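Local coordinates for cleavage stimulation factor 77 (PDB 2UY1), which probably acts as a helical-repeat scaffold in 3'-end processing of pre-mRNA and may bind mRNA, at residues B[254-265]-B[288-299]. Residues are numbered along the deposited sequence; the frame is centred on the assembly and turned at random.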
loop_
_atom_site.group_PDB
_atom_site.type_symbol
_atom_site.label_atom_id
_atom_site.label_comp_id
_atom_site.label_asym_id
_atom_site.label_seq_id
_atom_site.Cartn_x
_atom_site.Cartn_y
_atom_site.Cartn_z
ATOM N N LEU B 254 -3.612 29.889 -14.540
ATOM C CA LEU B 254 -4.803 29.207 -14.994
ATOM C C LEU B 254 -6.112 29.959 -14.737
ATOM O O LEU B 254 -6.977 29.991 -15.601
ATOM C CB LEU B 254 -4.881 27.785 -14.406
ATOM C CG LEU B 254 -6.010 26.881 -14.937
ATOM C CD1 LEU B 254 -5.971 26.615 -16.449
ATOM C CD2 LEU B 254 -5.998 25.558 -14.094
ATOM N N VAL B 255 -6.299 30.460 -13.535
ATOM C CA VAL B 255 -7.622 30.972 -13.122
ATOM C C VAL B 255 -7.800 32.423 -13.628
ATOM O O VAL B 255 -8.907 32.848 -14.000
ATOM C CB VAL B 255 -7.754 30.913 -11.579
ATOM C CG1 VAL B 255 -8.856 31.841 -11.022
ATOM C CG2 VAL B 255 -7.964 29.457 -11.104
ATOM N N MET B 256 -6.687 33.144 -13.654
ATOM C CA MET B 256 -6.685 34.561 -14.078
ATOM C C MET B 256 -6.189 34.779 -15.507
ATOM O O MET B 256 -6.016 35.941 -15.905
ATOM C CB MET B 256 -5.821 35.369 -13.128
ATOM C CG MET B 256 -6.116 35.091 -11.704
ATOM S SD MET B 256 -7.720 35.715 -11.324
ATOM C CE MET B 256 -7.827 35.403 -9.556
ATOM N N ASP B 257 -5.969 33.694 -16.257
ATOM C CA ASP B 257 -5.706 33.706 -17.694
ATOM C C ASP B 257 -4.424 34.473 -18.074
ATOM O O ASP B 257 -4.441 35.365 -18.937
ATOM C CB ASP B 257 -6.923 34.271 -18.439
ATOM C CG ASP B 257 -6.896 33.994 -19.939
ATOM O OD1 ASP B 257 -6.036 33.213 -20.380
ATOM O OD2 ASP B 257 -7.732 34.585 -20.685
ATOM N N GLU B 258 -3.306 34.060 -17.480
ATOM C CA GLU B 258 -2.002 34.721 -17.719
ATOM C C GLU B 258 -0.885 33.732 -18.128
ATOM O O GLU B 258 -0.073 33.325 -17.259
ATOM C CB GLU B 258 -1.591 35.488 -16.479
ATOM C CG GLU B 258 -2.425 36.703 -16.168
ATOM C CD GLU B 258 -2.210 37.872 -17.165
ATOM O OE1 GLU B 258 -1.050 38.054 -17.666
ATOM O OE2 GLU B 258 -3.207 38.583 -17.428
ATOM N N GLU B 259 -0.815 33.392 -19.433
ATOM C CA GLU B 259 0.112 32.359 -19.975
ATOM C C GLU B 259 1.573 32.689 -19.721
ATOM O O GLU B 259 2.443 31.802 -19.745
ATOM C CB GLU B 259 -0.120 32.137 -21.488
ATOM C CG GLU B 259 0.382 30.794 -21.996
ATOM C CD GLU B 259 0.093 30.460 -23.450
ATOM O OE1 GLU B 259 -0.781 31.079 -24.105
ATOM O OE2 GLU B 259 0.736 29.505 -23.950
ATOM N N ALA B 260 1.862 33.971 -19.478
ATOM C CA ALA B 260 3.266 34.435 -19.322
ATOM C C ALA B 260 3.969 33.845 -18.115
ATOM O O ALA B 260 5.220 33.772 -18.070
ATOM C CB ALA B 260 3.357 35.986 -19.264
ATOM N N VAL B 261 3.175 33.427 -17.130
ATOM C CA VAL B 261 3.749 32.916 -15.878
ATOM C C VAL B 261 4.589 31.662 -16.069
ATOM O O VAL B 261 5.624 31.481 -15.412
ATOM C CB VAL B 261 2.695 32.821 -14.689
ATOM C CG1 VAL B 261 1.918 34.170 -14.575
ATOM C CG2 VAL B 261 1.769 31.627 -14.833
ATOM N N TYR B 262 4.183 30.830 -17.013
ATOM C CA TYR B 262 4.866 29.585 -17.268
ATOM C C TYR B 262 6.274 29.831 -17.791
ATOM O O TYR B 262 7.237 29.256 -17.252
ATOM C CB TYR B 262 4.034 28.732 -18.208
ATOM C CG TYR B 262 2.607 28.558 -17.688
ATOM C CD1 TYR B 262 2.368 27.854 -16.505
ATOM C CD2 TYR B 262 1.509 29.086 -18.380
ATOM C CE1 TYR B 262 1.057 27.715 -15.992
ATOM C CE2 TYR B 262 0.188 28.936 -17.893
ATOM C CZ TYR B 262 -0.005 28.241 -16.710
ATOM O OH TYR B 262 -1.247 28.066 -16.221
ATOM N N GLY B 263 6.406 30.713 -18.797
ATOM C CA GLY B 263 7.727 31.046 -19.359
ATOM C C GLY B 263 8.556 31.802 -18.351
ATOM O O GLY B 263 9.752 31.557 -18.226
ATOM N N ASP B 264 7.943 32.766 -17.661
ATOM C CA ASP B 264 8.672 33.605 -16.693
ATOM C C ASP B 264 9.269 32.779 -15.556
ATOM O O ASP B 264 10.416 32.981 -15.157
ATOM C CB ASP B 264 7.773 34.699 -16.088
ATOM C CG ASP B 264 7.420 35.824 -17.084
ATOM O OD1 ASP B 264 7.855 35.818 -18.288
ATOM O OD2 ASP B 264 6.665 36.712 -16.629
ATOM N N LEU B 265 8.463 31.877 -15.001
ATOM C CA LEU B 265 8.940 30.956 -13.955
ATOM C C LEU B 265 9.958 29.915 -14.431
ATOM O O LEU B 265 10.786 29.462 -13.665
ATOM C CB LEU B 265 7.751 30.282 -13.256
ATOM C CG LEU B 265 7.609 30.718 -11.793
ATOM C CD1 LEU B 265 7.898 32.189 -11.625
ATOM C CD2 LEU B 265 6.252 30.333 -11.224
ATOM N N LEU B 288 6.072 22.914 -14.214
ATOM C CA LEU B 288 5.656 24.073 -14.995
ATOM C C LEU B 288 5.164 23.655 -16.371
ATOM O O LEU B 288 4.139 24.143 -16.836
ATOM C CB LEU B 288 6.827 25.070 -15.178
ATOM C CG LEU B 288 7.169 25.897 -13.962
ATOM C CD1 LEU B 288 8.515 26.561 -14.223
ATOM C CD2 LEU B 288 6.025 26.859 -13.721
ATOM N N ARG B 289 5.905 22.753 -17.010
ATOM C CA ARG B 289 5.557 22.253 -18.326
ATOM C C ARG B 289 4.220 21.578 -18.374
ATOM O O ARG B 289 3.386 21.866 -19.233
ATOM C CB ARG B 289 6.610 21.262 -18.787
ATOM C CG ARG B 289 7.896 21.914 -19.198
ATOM C CD ARG B 289 8.949 20.865 -19.481
ATOM N NE ARG B 289 10.186 21.115 -18.747
ATOM C CZ ARG B 289 11.391 21.267 -19.296
ATOM N NH1 ARG B 289 11.545 21.210 -20.610
ATOM N NH2 ARG B 289 12.452 21.483 -18.521
ATOM N N ILE B 290 4.011 20.664 -17.431
ATOM C CA ILE B 290 2.766 19.979 -17.284
ATOM C C ILE B 290 1.614 21.008 -17.101
ATOM O O ILE B 290 0.600 20.937 -17.782
ATOM C CB ILE B 290 2.880 18.935 -16.095
ATOM C CG1 ILE B 290 3.528 17.652 -16.610
ATOM C CG2 ILE B 290 1.474 18.705 -15.422
ATOM C CD1 ILE B 290 4.101 16.763 -15.456
ATOM N N ASN B 291 1.802 21.978 -16.209
ATOM C CA ASN B 291 0.768 22.954 -15.913
ATOM C C ASN B 291 0.491 23.968 -17.020
ATOM O O ASN B 291 -0.656 24.407 -17.216
ATOM C CB ASN B 291 0.956 23.552 -14.513
ATOM C CG ASN B 291 0.316 22.619 -13.404
ATOM O OD1 ASN B 291 -0.893 22.465 -13.336
ATOM N ND2 ASN B 291 1.145 21.983 -12.624
ATOM N N HIS B 292 1.529 24.182 -17.823
ATOM C CA HIS B 292 1.509 25.053 -18.976
ATOM C C HIS B 292 0.782 24.322 -20.051
ATOM O O HIS B 292 -0.150 24.875 -20.620
ATOM C CB HIS B 292 2.951 25.417 -19.391
ATOM C CG HIS B 292 3.045 26.381 -20.543
ATOM N ND1 HIS B 292 4.115 26.770 -21.276
ATOM C CD2 HIS B 292 1.969 27.110 -21.011
ATOM C CE1 HIS B 292 3.668 27.716 -22.174
ATOM N NE2 HIS B 292 2.372 27.899 -21.997
ATOM N N LEU B 293 1.111 23.040 -20.272
ATOM C CA LEU B 293 0.332 22.208 -21.206
ATOM C C LEU B 293 -1.145 22.180 -20.874
ATOM O O LEU B 293 -1.980 22.237 -21.796
ATOM C CB LEU B 293 0.861 20.738 -21.310
ATOM C CG LEU B 293 2.184 20.545 -22.072
ATOM C CD1 LEU B 293 2.769 19.172 -21.733
ATOM C CD2 LEU B 293 2.018 20.676 -23.558
ATOM N N ASN B 294 -1.468 22.049 -19.569
ATOM C CA ASN B 294 -2.864 22.022 -19.085
ATOM C C ASN B 294 -3.597 23.290 -19.405
ATOM O O ASN B 294 -4.781 23.256 -19.829
ATOM C CB ASN B 294 -2.976 21.837 -17.558
ATOM C CG ASN B 294 -4.434 21.877 -17.065
ATOM O OD1 ASN B 294 -5.233 21.011 -17.390
ATOM N ND2 ASN B 294 -4.772 22.878 -16.281
ATOM N N TYR B 295 -2.902 24.402 -19.166
ATOM C CA TYR B 295 -3.384 25.755 -19.530
ATOM C C TYR B 295 -3.782 25.805 -21.009
ATOM O O TYR B 295 -4.902 26.229 -21.367
ATOM C CB TYR B 295 -2.324 26.841 -19.211
ATOM C CG TYR B 295 -2.693 28.227 -19.772
ATOM C CD1 TYR B 295 -3.288 29.204 -18.956
ATOM C CD2 TYR B 295 -2.539 28.528 -21.141
ATOM C CE1 TYR B 295 -3.643 30.479 -19.486
ATOM C CE2 TYR B 295 -2.990 29.780 -21.670
ATOM C CZ TYR B 295 -3.497 30.741 -20.838
ATOM O OH TYR B 295 -3.877 31.994 -21.357
ATOM N N VAL B 296 -2.868 25.365 -21.864
ATOM C CA VAL B 296 -3.074 25.399 -23.291
ATOM C C VAL B 296 -4.177 24.474 -23.749
ATOM O O VAL B 296 -4.956 24.861 -24.591
ATOM C CB VAL B 296 -1.767 25.197 -24.087
ATOM C CG1 VAL B 296 -2.053 25.094 -25.590
ATOM C CG2 VAL B 296 -0.826 26.337 -23.833
ATOM N N LEU B 297 -4.267 23.246 -23.201
ATOM C CA LEU B 297 -5.370 22.356 -23.486
ATOM C C LEU B 297 -6.686 23.003 -23.133
ATOM O O LEU B 297 -7.688 22.882 -23.849
ATOM C CB LEU B 297 -5.229 21.052 -22.640
ATOM C CG LEU B 297 -6.246 19.927 -22.839
ATOM C CD1 LEU B 297 -6.370 19.441 -24.299
ATOM C CD2 LEU B 297 -6.010 18.702 -21.861
ATOM N N LYS B 298 -6.741 23.639 -21.984
ATOM C CA LYS B 298 -7.983 24.272 -21.571
ATOM C C LYS B 298 -8.374 25.490 -22.420
ATOM O O LYS B 298 -9.559 25.695 -22.704
ATOM C CB LYS B 298 -7.932 24.648 -20.091
ATOM C CG LYS B 298 -7.824 23.417 -19.137
ATOM C CD LYS B 298 -9.184 22.848 -18.814
ATOM C CE LYS B 298 -9.085 21.495 -18.074
ATOM N NZ LYS B 298 -8.007 20.616 -18.600
ATOM N N LYS B 299 -7.391 26.322 -22.762
ATOM C CA LYS B 299 -7.714 27.643 -23.327
ATOM C C LYS B 299 -7.830 27.577 -24.866
ATOM O O LYS B 299 -8.597 28.354 -25.479
ATOM C CB LYS B 299 -6.789 28.738 -22.775
ATOM C CG LYS B 299 -7.022 30.148 -23.414
ATOM C CD LYS B 299 -6.771 31.373 -22.475
ATOM C CE LYS B 299 -6.983 32.730 -23.209
ATOM N NZ LYS B 299 -7.260 32.586 -24.700
HETATM O O HOH W 1 -2.539 33.165 -23.721
#
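The ring of Y262 lies between V261 CG2 over the centre of one face and H292 CA over the other, the latter 3.8 Å from the ring centroid. Reciprocally, Y262 CB sits over a face of the H292 imidazole, 3.7 Å from its centroid, while E259 OE2 lies at that ring's edge. The two rings are nearly parallel, 13° apart, but so offset that the stacking is slight. Y262 also turns an edge toward the face of Y295 in an offset edge-to-face pair, CE2 reaching within 3.5 Å of Y295 CG. E259 CA stands over the same face of Y295, offset toward the rim; V296 CG2 is at its edge, in plane, and D257 OD1 at the hydroxyl edge, near the plane. A chi1 of -53° sets CG of Y262 anti to its carbonyl carbon, and the ring enters as a knob between L288, N291, H292 and Y295. The antiparallel packing of helix 260-269 on helix 282-300, axes 9.7 Å apart at closest over 260-265 and 288-299, is consistent with the TPR-like, HAT-type helical-repeat fold of Suf proteins. Beyond the knob, L265 CB rests on the branched end of L288.

H292 NE2 gives a nearly straight bond, 166° at the hydrogen, to E259 OE2 at 3.0 Å; OE2 receives it through its anti lone pair, the carboxylate being steeply turned against the imidazole. OE1 takes a hydrogen from a water that also donates to Y295 OH. That hydroxyl donates to D257 OD1, whose modelled place is less sure. At the far end L254 CD2 meets N294 ND2 at 3.7 Å, where aromatic packing from the chain of another protein reaches both residues.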